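Local coordinates for 3-oxoacyl-[acyl-carrier-protein] synthase 2 (Rickettsia rickettsii, PDB 4JGA) that probably catalyses the condensation of malonyl-ACP with a growing acyl chain, the two-carbon elongation step of bacterial fatty acid synthesis, at residues T27-N32 with S359-L364; V206-G211 with V260-E265; S250-G255 with H326-T331; K351-S356 with Q383-T388. All coordinates share one frame; numbering follows the deposited sequence.

How the interactions relate
The chain opens interaction 1 early, in the loop 27-32 after the first strand, and closes it only at 359-364, the longest loop of the four. Interactions 2 and 3 both lie within that span, and they cross: strand 206-211, loop 250-255, strand 260-265, then loop 326-331. Interaction 4 opens at 351-356, before interaction 1 has closed, and ends at 383-388, so these cross too. Interactions 1 and 3 tie the N-terminal to the C-terminal family region, whereas 2 and 4 each stay within one. Interactions 1, 3 and 4 touch, through His363 to 250-255, Ser356 to Gly327 and, weakly, Ser359 to Pro387; interaction 2 touches none but shares the large sheet with strand 353-355.

Interaction 1 of 4, residues T27-N32 with S359-L364; sequences TPVGLN and SSIGHL
Val29 and Ile361 meet through their branch methyls because of how each is turned about its first torsion. In Ile361 (chi1 61°) CG1 sits between the backbone N and the carbonyl carbon, which sends CG2 anti to the carbonyl carbon and out to the loop. In Val29 (chi1 -62°) it is CG2 that falls between N and C, and this methyl lies 3.7 Å from Ile361 CG2, the two side chains crossing at about a right angle. Pro28 presents the CG-CD side of its ring to the same isoleucine: CD is 3.9 Å from Ile361 CB, and CG is 3.7 Å from Ile361 O. Leu364 adds its CD1 at 4.2 Å from Pro28 CD.

The side chains meet mostly through carbon, though Val29 CG1 also rests on Ser360 OG, itself bonded to Val44 O. The loop's shape is set from within. Residues 27-30 form a type I turn, and Val29 N donates to Thr27 OG1 (3.1 Å) in an ST turn; Thr27 OG1 is also bonded to Ser36 OG. Helices 33-41 and 368-382 pack around Ile361, so the contact is buried. Just beyond, His363 lies against Cys185 and His326, a grouping consistent with the Cys-His-His set of β-ketoacyl synthases. The contact thus joins the loop after the first strand to the short helix 358-361, across the two halves of the thiolase fold.

Interaction 2 of 4, residues V206-G211 with V260-E265; sequences VMIAGG and VVVLEE
Glu264 OE2, at the end of a side chain that runs extended beside Val206, is gripped by a salt bridge to Arg272 NE and a hydrogen bond to His268 ND1; OE1 of the same carboxylate bonds Thr21 OG1. Lower down, Glu264 CG lies 3.9 Å from Val206 CG2.

The strands themselves are antiparallel neighbours, the N-to-C directions of the two short segments 153° apart. Two hydrogen-bonded pairs hold them. Met207 N donates to Leu263 O at 2.8 Å, and Leu263 N returns the bond to Met207 O; Ala209 and Val261 exchange the same two bonds, with Val261 N 2.8 Å from Ala209 O.

Val206, Ile208 and Val262 share a face with Glu264. Val206 CG1, anti to its backbone N (chi1 179°), presses to 3.5 Å from Val262 CG1. Separately, Ile208 CG2 lies 3.7 Å from Val260 CG1. Helix 93-109 packs on Ile208, Val260 and Val262; helix 187-200 covers Met207 and Ala209 on the other face. Gly210 lies across from Val260, where a β-carbon would come tight against Val260 CA.

Chemically, the backbone N-H and C=O groups facing each other in the two bonded pairs are satisfied, methyls pack on the face above them, and the salt bridge to Arg272 would favour the ionised form of Glu264.

Interaction 3 of 4, residues S250-G255 with H326-T331; sequences SGFVMG and HGTSTT
One direct hydrogen bond joins the two loops: Gly251 N gives its proton to Ser329 O at 2.8 Å, bent to 144° at the hydrogen and tilted 18° from the carbonyl plane.

Two waters extend the polar contact. One molecule accepts from Ser250 N and lies 2.8 Å from Ser329 OG, a hydroxyl that is also bonded to Arg243 N. A second accepts from Val253 N (3.0 Å) and donates to Thr328 O (2.8 Å), bridging the segments further along.

The same Thr328 O also meets carbon. It lies 3.0 Å from Phe252 CB, a tight approach, and 3.3 Å from Phe252 CA in a CA-H...O contact.

The apolar touches are few. Phe252 CB packs 3.9 Å from Thr328 CB. CG of Phe252 stands between its backbone N and carbonyl carbon (chi1 72°), and the ring takes the CG2 methyl of Thr330 at its edge, with CD2 4.4 Å away. The phenyl group also meets His363 edge-to-face.

Backbone carbonyls and waters thus supply the polar links, with a small packing of Phe252 on Thr328 and Thr330 beside them: the direct bond ends on the carbonyl oxygen of Ser329, and the second water's bridge on that of Thr328.

Interaction 4 of 4, residues K351-S356 with Q383-T388; sequences KVLMSS and QIAPPT
The flat carbonyl group of Pro386 is approached by Ser355 OG from above its plane, 39° out of it, and not from a lone-pair direction. The hydroxyl donates to Pro386 O at 2.7 Å, and the Ser355 CB behind it also lies close, 3.0 Å from that oxygen. The proline ring borders the same hydroxyl, with CG 3.9 Å from Ser355 OG, while Tyr322 of the adjoining strand lies against Ala385 and Pro386.

The reach of Ser355 follows from its first torsion: OG stands in the crowded position between N and carbonyl carbon (chi1 75°). Its oxygen is bonded to Tyr322 OH as well as to Pro386 O.

One step on, Ser356 N donates to Thr388 OG1 over 3.2 Å, nearly straight at 160°. Thr388 OG1 is also 3.3 Å from Ser355 CA, and it bonds to Leu402 O, so the hydroxyl passes the link on from one backbone to another. At the other end, Leu353 CD2 touches Ala385 CB at 3.8 Å.

Strand 353-355, at the end of the sheet within this chain, is thereby fastened by two side-chain hydroxyls to the run after helix 368-382. With Ser355 and Thr388 each having two hydrogen-bonding partners, their buried oxygens are well satisfied, and Ser356 is held at both its backbone nitrogen and its hydroxyl, for its OG bonds Gly327 O.

Interaction 1 of 4, residues T27-N32 with S359-L364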
loop_
_atom_site.group_PDB
_atom_site.type_symbol
_atom_site.label_atom_id
_atom_site.label_comp_id
_atom_site.label_asym_id
_atom_site.label_seq_id
_atom_site.Cartn_x
_atom_site.Cartn_y
_atom_site.Cartn_z
ATOM N N THR A 27 20.961 -4.114 4.862
ATOM C CA THR A 27 20.557 -5.059 5.910
ATOM C C THR A 27 21.442 -4.933 7.157
ATOM O O THR A 27 22.482 -4.289 7.126
ATOM C CB THR A 27 20.613 -6.524 5.419
ATOM O OG1 THR A 27 21.966 -6.990 5.436
ATOM C CG2 THR A 27 19.973 -6.686 4.011
ATOM N N PRO A 28 21.009 -5.516 8.267
ATOM C CA PRO A 28 21.805 -5.513 9.465
ATOM C C PRO A 28 23.169 -6.258 9.335
ATOM O O PRO A 28 23.987 -6.164 10.236
ATOM C CB PRO A 28 20.916 -6.233 10.467
ATOM C CG PRO A 28 19.555 -5.905 10.029
ATOM C CD PRO A 28 19.633 -5.956 8.539
ATOM N N VAL A 29 23.403 -6.975 8.239
ATOM C CA VAL A 29 24.738 -7.532 8.004
ATOM C C VAL A 29 25.417 -7.010 6.744
ATOM O O VAL A 29 26.373 -7.593 6.283
ATOM C CB VAL A 29 24.715 -9.054 8.017
ATOM C CG1 VAL A 29 24.274 -9.541 9.383
ATOM C CG2 VAL A 29 23.803 -9.603 6.936
ATOM N N GLY A 30 25.003 -5.857 6.230
ATOM C CA GLY A 30 25.717 -5.262 5.094
ATOM C C GLY A 30 24.973 -4.117 4.426
ATOM O O GLY A 30 23.736 -4.118 4.368
ATOM N N LEU A 31 25.728 -3.167 3.882
ATOM C CA LEU A 31 25.169 -1.959 3.244
ATOM C C LEU A 31 24.915 -2.134 1.747
ATOM O O LEU A 31 24.451 -1.220 1.096
ATOM C CB LEU A 31 26.123 -0.767 3.465
ATOM C CG LEU A 31 26.455 -0.456 4.915
ATOM C CD1 LEU A 31 27.371 0.746 5.014
ATOM C CD2 LEU A 31 25.181 -0.229 5.711
ATOM N N ASN A 32 25.254 -3.302 1.212
ATOM C CA ASN A 32 24.976 -3.653 -0.167
ATOM C C ASN A 32 24.787 -5.157 -0.295
ATOM O O ASN A 32 24.814 -5.891 0.696
ATOM C CB ASN A 32 26.071 -3.151 -1.096
ATOM C CG ASN A 32 27.431 -3.713 -0.757
ATOM O OD1 ASN A 32 27.580 -4.834 -0.274
ATOM N ND2 ASN A 32 28.438 -2.912 -0.990
ATOM N N SER A 359 17.037 -15.731 11.178
ATOM C CA SER A 359 17.990 -16.212 12.178
ATOM C C SER A 359 19.243 -15.328 12.253
ATOM O O SER A 359 19.909 -15.286 13.297
ATOM C CB SER A 359 18.393 -17.674 11.889
ATOM O OG SER A 359 19.235 -17.788 10.764
ATOM N N SER A 360 19.554 -14.628 11.155
ATOM C CA SER A 360 20.722 -13.754 11.111
ATOM C C SER A 360 20.391 -12.274 11.242
ATOM O O SER A 360 21.060 -11.557 11.992
ATOM C CB SER A 360 21.525 -13.955 9.845
ATOM O OG SER A 360 22.280 -12.797 9.589
ATOM N N ILE A 361 19.386 -11.797 10.523
ATOM C CA ILE A 361 19.107 -10.345 10.485
ATOM C C ILE A 361 17.847 -9.909 11.186
ATOM O O ILE A 361 17.527 -8.716 11.205
ATOM C CB ILE A 361 19.072 -9.802 9.039
ATOM C CG1 ILE A 361 17.985 -10.462 8.183
ATOM C CG2 ILE A 361 20.431 -9.980 8.380
ATOM C CD1 ILE A 361 17.796 -9.809 6.825
ATOM N N GLY A 362 17.118 -10.857 11.744
ATOM C CA GLY A 362 15.868 -10.530 12.385
ATOM C C GLY A 362 14.774 -10.354 11.350
ATOM O O GLY A 362 14.892 -10.774 10.167
ATOM N N HIS A 363 13.691 -9.753 11.806
ATOM C CA HIS A 363 12.478 -9.636 11.019
ATOM C C HIS A 363 12.324 -8.181 10.547
ATOM O O HIS A 363 11.960 -7.305 11.313
ATOM C CB HIS A 363 11.309 -10.076 11.894
ATOM C CG HIS A 363 10.017 -10.201 11.164
ATOM N ND1 HIS A 363 9.843 -9.754 9.871
ATOM C CD2 HIS A 363 8.816 -10.679 11.567
ATOM C CE1 HIS A 363 8.596 -9.993 9.492
ATOM N NE2 HIS A 363 7.953 -10.548 10.510
ATOM N N LEU A 364 12.612 -7.943 9.272
ATOM C CA LEU A 364 12.569 -6.589 8.692
ATOM C C LEU A 364 11.175 -6.137 8.282
ATOM O O LEU A 364 11.010 -5.156 7.564
ATOM C CB LEU A 364 13.534 -6.506 7.507
ATOM C CG LEU A 364 14.982 -6.156 7.866
ATOM C CD1 LEU A 364 15.660 -7.213 8.736
ATOM C CD2 LEU A 364 15.815 -5.911 6.606
#

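Interaction 2 of 4, residues V206-G211 with V260-E265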
loop_
_atom_site.group_PDB
_atom_site.type_symbol
_atom_site.label_atom_id
_atom_site.label_comp_id
_atom_site.label_asym_id
_atom_site.label_seq_id
_atom_site.Cartn_x
_atom_site.Cartn_y
_atom_site.Cartn_z
ATOM N N VAL A 206 9.680 -2.769 -17.427
ATOM C CA VAL A 206 10.611 -2.863 -16.283
ATOM C C VAL A 206 9.892 -2.389 -15.020
ATOM O O VAL A 206 9.069 -1.473 -15.073
ATOM C CB VAL A 206 11.856 -2.004 -16.522
ATOM C CG1 VAL A 206 12.817 -2.070 -15.334
ATOM C CG2 VAL A 206 12.549 -2.447 -17.798
ATOM N N MET A 207 10.164 -3.048 -13.889
ATOM C CA MET A 207 9.591 -2.617 -12.604
ATOM C C MET A 207 10.638 -2.621 -11.513
ATOM O O MET A 207 11.448 -3.527 -11.429
ATOM C CB MET A 207 8.419 -3.481 -12.170
ATOM C CG MET A 207 7.213 -3.440 -13.107
ATOM S SD MET A 207 6.308 -1.876 -13.075
ATOM C CE MET A 207 5.629 -1.951 -11.447
ATOM N N ILE A 208 10.617 -1.564 -10.711
ATOM C CA ILE A 208 11.449 -1.467 -9.542
ATOM C C ILE A 208 10.558 -1.872 -8.378
ATOM O O ILE A 208 9.515 -1.216 -8.122
ATOM C CB ILE A 208 11.927 -0.010 -9.329
ATOM C CG1 ILE A 208 12.501 0.609 -10.616
ATOM C CG2 ILE A 208 12.952 0.021 -8.233
ATOM C CD1 ILE A 208 13.489 -0.243 -11.393
ATOM N N ALA A 209 10.915 -2.946 -7.686
ATOM C CA ALA A 209 10.021 -3.468 -6.661
ATOM C C ALA A 209 10.680 -3.972 -5.399
ATOM O O ALA A 209 11.785 -4.508 -5.422
ATOM C CB ALA A 209 9.163 -4.575 -7.261
ATOM N N GLY A 210 9.963 -3.837 -4.295
ATOM C CA GLY A 210 10.413 -4.361 -2.998
ATOM C C GLY A 210 9.875 -3.560 -1.823
ATOM O O GLY A 210 8.840 -2.891 -1.920
ATOM N N GLY A 211 10.617 -3.616 -0.722
ATOM C CA GLY A 211 10.169 -3.106 0.560
ATOM C C GLY A 211 11.298 -2.548 1.393
ATOM O O GLY A 211 12.490 -2.908 1.230
ATOM N N VAL A 260 15.378 -4.331 -2.685
ATOM C CA VAL A 260 14.755 -3.891 -3.916
ATOM C C VAL A 260 15.334 -4.663 -5.068
ATOM O O VAL A 260 16.538 -4.932 -5.100
ATOM C CB VAL A 260 14.943 -2.383 -4.127
ATOM C CG1 VAL A 260 14.339 -1.969 -5.454
ATOM C CG2 VAL A 260 14.260 -1.621 -2.998
ATOM N N VAL A 261 14.478 -4.997 -6.034
ATOM C CA VAL A 261 14.899 -5.656 -7.284
ATOM C C VAL A 261 14.400 -4.905 -8.511
ATOM O O VAL A 261 13.454 -4.116 -8.434
ATOM C CB VAL A 261 14.437 -7.141 -7.341
ATOM C CG1 VAL A 261 15.002 -7.937 -6.163
ATOM C CG2 VAL A 261 12.914 -7.268 -7.350
ATOM N N VAL A 262 15.082 -5.129 -9.621
ATOM C CA VAL A 262 14.589 -4.784 -10.937
ATOM C C VAL A 262 14.074 -6.071 -11.586
ATOM O O VAL A 262 14.793 -7.072 -11.686
ATOM C CB VAL A 262 15.671 -4.145 -11.828
ATOM C CG1 VAL A 262 15.100 -3.697 -13.161
ATOM C CG2 VAL A 262 16.307 -2.955 -11.093
ATOM N N LEU A 263 12.792 -6.014 -11.966
ATOM C CA LEU A 263 12.144 -7.035 -12.778
ATOM C C LEU A 263 11.943 -6.499 -14.179
ATOM O O LEU A 263 11.706 -5.309 -14.386
ATOM C CB LEU A 263 10.797 -7.457 -12.203
ATOM C CG LEU A 263 10.766 -7.955 -10.753
ATOM C CD1 LEU A 263 9.343 -8.430 -10.455
ATOM C CD2 LEU A 263 11.802 -9.051 -10.463
ATOM N N GLU A 264 12.009 -7.399 -15.144
ATOM C CA GLU A 264 12.043 -7.004 -16.515
ATOM C C GLU A 264 11.443 -8.070 -17.413
ATOM O O GLU A 264 11.619 -9.282 -17.181
ATOM C CB GLU A 264 13.488 -6.697 -16.875
ATOM C CG GLU A 264 13.701 -6.139 -18.284
ATOM C CD GLU A 264 15.099 -5.546 -18.466
ATOM O OE1 GLU A 264 15.911 -5.606 -17.497
ATOM O OE2 GLU A 264 15.360 -5.008 -19.572
ATOM N N GLU A 265 10.719 -7.627 -18.439
ATOM C CA GLU A 265 10.166 -8.557 -19.423
ATOM C C GLU A 265 11.354 -9.253 -20.127
ATOM O O GLU A 265 12.364 -8.626 -20.441
ATOM C CB GLU A 265 9.290 -7.821 -20.428
ATOM C CG GLU A 265 8.535 -8.725 -21.383
ATOM C CD GLU A 265 9.339 -9.148 -22.594
ATOM O OE1 GLU A 265 10.110 -8.325 -23.135
ATOM O OE2 GLU A 265 9.198 -10.318 -23.021
#

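Interaction 3 of 4, residues S250-G255 with H326-T331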
loop_
_atom_site.group_PDB
_atom_site.type_symbol
_atom_site.label_atom_id
_atom_site.label_comp_id
_atom_site.label_asym_id
_atom_site.label_seq_id
_atom_site.Cartn_x
_atom_site.Cartn_y
_atom_site.Cartn_z
ATOM N N SER A 250 11.151 -17.839 21.430
ATOM C CA SER A 250 10.107 -17.150 22.197
ATOM C C SER A 250 9.710 -15.779 21.610
ATOM O O SER A 250 9.320 -14.869 22.368
ATOM C CB SER A 250 10.561 -16.980 23.640
ATOM O OG SER A 250 11.664 -16.089 23.764
ATOM N N GLY A 251 9.752 -15.653 20.279
ATOM C CA GLY A 251 9.336 -14.442 19.625
ATOM C C GLY A 251 10.380 -13.920 18.665
ATOM O O GLY A 251 11.571 -14.295 18.734
ATOM N N PHE A 252 9.921 -13.069 17.738
ATOM C CA PHE A 252 10.816 -12.509 16.757
ATOM C C PHE A 252 11.646 -11.330 17.280
ATOM O O PHE A 252 11.377 -10.792 18.353
ATOM C CB PHE A 252 10.122 -12.234 15.393
ATOM C CG PHE A 252 9.141 -11.082 15.331
ATOM C CD1 PHE A 252 9.579 -9.764 15.178
ATOM C CD2 PHE A 252 7.782 -11.330 15.194
ATOM C CE1 PHE A 252 8.686 -8.737 15.047
ATOM C CE2 PHE A 252 6.877 -10.282 15.037
ATOM C CZ PHE A 252 7.330 -8.978 14.981
ATOM N N VAL A 253 12.679 -10.995 16.529
ATOM C CA VAL A 253 13.521 -9.820 16.786
ATOM C C VAL A 253 13.261 -8.849 15.626
ATOM O O VAL A 253 13.334 -9.236 14.444
ATOM C CB VAL A 253 14.998 -10.199 16.856
ATOM C CG1 VAL A 253 15.893 -8.965 17.082
ATOM C CG2 VAL A 253 15.240 -11.227 17.974
ATOM N N MET A 254 12.882 -7.628 15.969
ATOM C CA MET A 254 12.670 -6.611 14.952
ATOM C C MET A 254 13.994 -6.213 14.278
ATOM O O MET A 254 15.042 -6.167 14.916
ATOM C CB MET A 254 12.051 -5.330 15.532
ATOM C CG MET A 254 10.711 -5.524 16.200
ATOM S SD MET A 254 10.224 -4.049 17.104
ATOM C CE MET A 254 9.965 -2.900 15.730
ATOM N N GLY A 255 13.896 -5.914 12.997
ATOM C CA GLY A 255 15.000 -5.406 12.206
ATOM C C GLY A 255 14.585 -4.316 11.222
ATOM O O GLY A 255 13.400 -4.000 11.054
ATOM N N HIS A 326 9.364 -17.956 6.025
ATOM C CA HIS A 326 9.063 -16.781 6.787
ATOM C C HIS A 326 9.805 -16.873 8.125
ATOM O O HIS A 326 10.629 -16.012 8.436
ATOM C CB HIS A 326 7.561 -16.632 6.998
ATOM C CG HIS A 326 7.178 -15.297 7.553
ATOM N ND1 HIS A 326 7.616 -14.113 6.998
ATOM C CD2 HIS A 326 6.402 -14.954 8.609
ATOM C CE1 HIS A 326 7.115 -13.094 7.676
ATOM N NE2 HIS A 326 6.373 -13.579 8.661
ATOM N N GLY A 327 9.596 -17.979 8.843
ATOM C CA GLY A 327 10.492 -18.399 9.922
ATOM C C GLY A 327 10.946 -17.331 10.899
ATOM O O GLY A 327 12.153 -16.993 10.969
ATOM N N THR A 328 9.992 -16.774 11.650
ATOM C CA THR A 328 10.275 -15.597 12.475
ATOM C C THR A 328 10.809 -15.859 13.876
ATOM O O THR A 328 11.248 -14.919 14.534
ATOM C CB THR A 328 9.025 -14.679 12.622
ATOM O OG1 THR A 328 8.047 -15.336 13.417
ATOM C CG2 THR A 328 8.460 -14.371 11.280
ATOM N N SER A 329 10.834 -17.113 14.311
ATOM C CA SER A 329 11.238 -17.495 15.699
ATOM C C SER A 329 10.112 -17.315 16.740
ATOM O O SER A 329 10.374 -17.048 17.910
ATOM C CB SER A 329 12.517 -16.764 16.165
ATOM O OG SER A 329 13.112 -17.453 17.247
ATOM N N THR A 330 8.867 -17.410 16.279
ATOM C CA THR A 330 7.700 -17.477 17.179
ATOM C C THR A 330 7.357 -18.930 17.491
ATOM O O THR A 330 7.635 -19.835 16.680
ATOM C CB THR A 330 6.448 -16.869 16.527
ATOM O OG1 THR A 330 6.289 -17.426 15.216
ATOM C CG2 THR A 330 6.581 -15.364 16.405
ATOM N N THR A 331 6.692 -19.140 18.633
ATOM C CA THR A 331 6.290 -20.473 19.042
ATOM C C THR A 331 5.268 -21.052 18.053
ATOM O O THR A 331 5.523 -22.082 17.432
ATOM C CB THR A 331 5.731 -20.464 20.467
ATOM O OG1 THR A 331 6.706 -19.889 21.347
ATOM C CG2 THR A 331 5.403 -21.897 20.923
HETATM O O HOH W 1 13.026 -16.213 19.747
HETATM O O HOH W 2 13.375 -13.132 14.500
#

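Interaction 4 of 4, residues K351-S356 with Q383-T388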
loop_
_atom_site.group_PDB
_atom_site.type_symbol
_atom_site.label_atom_id
_atom_site.label_comp_id
_atom_site.label_asym_id
_atom_site.label_seq_id
_atom_site.Cartn_x
_atom_site.Cartn_y
_atom_site.Cartn_z
ATOM N N LYS A 351 13.956 -34.502 0.561
ATOM C CA LYS A 351 15.297 -33.911 0.651
ATOM C C LYS A 351 15.310 -32.391 0.532
ATOM O O LYS A 351 16.355 -31.790 0.470
ATOM C CB LYS A 351 16.177 -34.431 -0.479
ATOM C CG LYS A 351 16.338 -35.926 -0.536
ATOM C CD LYS A 351 17.572 -36.265 -1.359
ATOM C CE LYS A 351 18.033 -37.667 -1.095
ATOM N NZ LYS A 351 17.602 -38.598 -2.166
ATOM N N VAL A 352 14.150 -31.775 0.453
ATOM C CA VAL A 352 14.098 -30.344 0.264
ATOM C C VAL A 352 14.793 -29.655 1.445
ATOM O O VAL A 352 14.700 -30.120 2.581
ATOM C CB VAL A 352 12.648 -29.846 0.118
ATOM C CG1 VAL A 352 11.897 -29.942 1.437
ATOM C CG2 VAL A 352 12.649 -28.418 -0.383
ATOM N N LEU A 353 15.486 -28.560 1.151
ATOM C CA LEU A 353 16.123 -27.750 2.158
ATOM C C LEU A 353 15.218 -26.567 2.446
ATOM O O LEU A 353 14.590 -26.020 1.536
ATOM C CB LEU A 353 17.490 -27.238 1.685
ATOM C CG LEU A 353 18.756 -28.040 2.054
ATOM C CD1 LEU A 353 18.601 -29.538 1.848
ATOM C CD2 LEU A 353 19.972 -27.489 1.332
ATOM N N MET A 354 15.181 -26.155 3.708
ATOM C CA MET A 354 14.467 -24.939 4.118
ATOM C C MET A 354 15.280 -24.223 5.184
ATOM O O MET A 354 15.785 -24.871 6.082
ATOM C CB MET A 354 13.056 -25.258 4.647
ATOM C CG MET A 354 12.331 -24.039 5.226
ATOM S SD MET A 354 10.522 -24.189 5.460
ATOM C CE MET A 354 10.413 -25.189 6.911
ATOM N N SER A 355 15.395 -22.897 5.090
ATOM C CA SER A 355 16.063 -22.125 6.140
ATOM C C SER A 355 15.404 -20.755 6.331
ATOM O O SER A 355 14.662 -20.281 5.474
ATOM C CB SER A 355 17.552 -21.979 5.848
ATOM O OG SER A 355 17.810 -21.051 4.819
ATOM N N SER A 356 15.632 -20.178 7.515
ATOM C CA SER A 356 15.203 -18.832 7.811
ATOM C C SER A 356 16.416 -17.953 7.983
ATOM O O SER A 356 17.243 -18.153 8.889
ATOM C CB SER A 356 14.376 -18.759 9.076
ATOM O OG SER A 356 14.115 -17.396 9.355
ATOM N N GLN A 383 24.507 -21.478 -5.634
ATOM C CA GLN A 383 24.253 -22.894 -5.334
ATOM C C GLN A 383 24.584 -23.175 -3.876
ATOM O O GLN A 383 25.342 -24.079 -3.514
ATOM C CB GLN A 383 25.039 -23.799 -6.279
ATOM C CG GLN A 383 24.661 -23.621 -7.743
ATOM C CD GLN A 383 23.239 -24.085 -8.031
ATOM O OE1 GLN A 383 22.957 -25.282 -8.043
ATOM N NE2 GLN A 383 22.336 -23.136 -8.239
ATOM N N ILE A 384 23.969 -22.376 -3.024
ATOM C CA ILE A 384 24.147 -22.518 -1.608
ATOM C C ILE A 384 22.913 -22.040 -0.859
ATOM O O ILE A 384 22.312 -21.035 -1.212
ATOM C CB ILE A 384 25.420 -21.797 -1.129
ATOM C CG1 ILE A 384 25.739 -22.176 0.306
ATOM C CG2 ILE A 384 25.305 -20.301 -1.247
ATOM C CD1 ILE A 384 27.160 -21.815 0.692
ATOM N N ALA A 385 22.548 -22.805 0.163
ATOM C CA ALA A 385 21.456 -22.479 1.031
ATOM C C ALA A 385 22.028 -21.850 2.294
ATOM O O ALA A 385 22.906 -22.441 2.934
ATOM C CB ALA A 385 20.704 -23.758 1.392
ATOM N N PRO A 386 21.546 -20.667 2.657
ATOM C CA PRO A 386 21.986 -20.020 3.876
ATOM C C PRO A 386 21.479 -20.750 5.126
ATOM O O PRO A 386 20.448 -21.429 5.066
ATOM C CB PRO A 386 21.409 -18.607 3.745
ATOM C CG PRO A 386 20.238 -18.753 2.878
ATOM C CD PRO A 386 20.512 -19.898 1.953
ATOM N N PRO A 387 22.201 -20.637 6.257
ATOM C CA PRO A 387 21.906 -21.392 7.484
ATOM C C PRO A 387 20.735 -20.845 8.324
ATOM O O PRO A 387 20.434 -19.649 8.304
ATOM C CB PRO A 387 23.200 -21.254 8.277
ATOM C CG PRO A 387 23.689 -19.893 7.901
ATOM C CD PRO A 387 23.328 -19.712 6.450
ATOM N N THR A 388 20.066 -21.734 9.043
ATOM C CA THR A 388 19.247 -21.302 10.151
ATOM C C THR A 388 20.175 -21.278 11.368
ATOM O O THR A 388 20.521 -22.315 11.950
ATOM C CB THR A 388 18.056 -22.235 10.387
ATOM O OG1 THR A 388 17.293 -22.344 9.179
ATOM C CG2 THR A 388 17.209 -21.699 11.484
#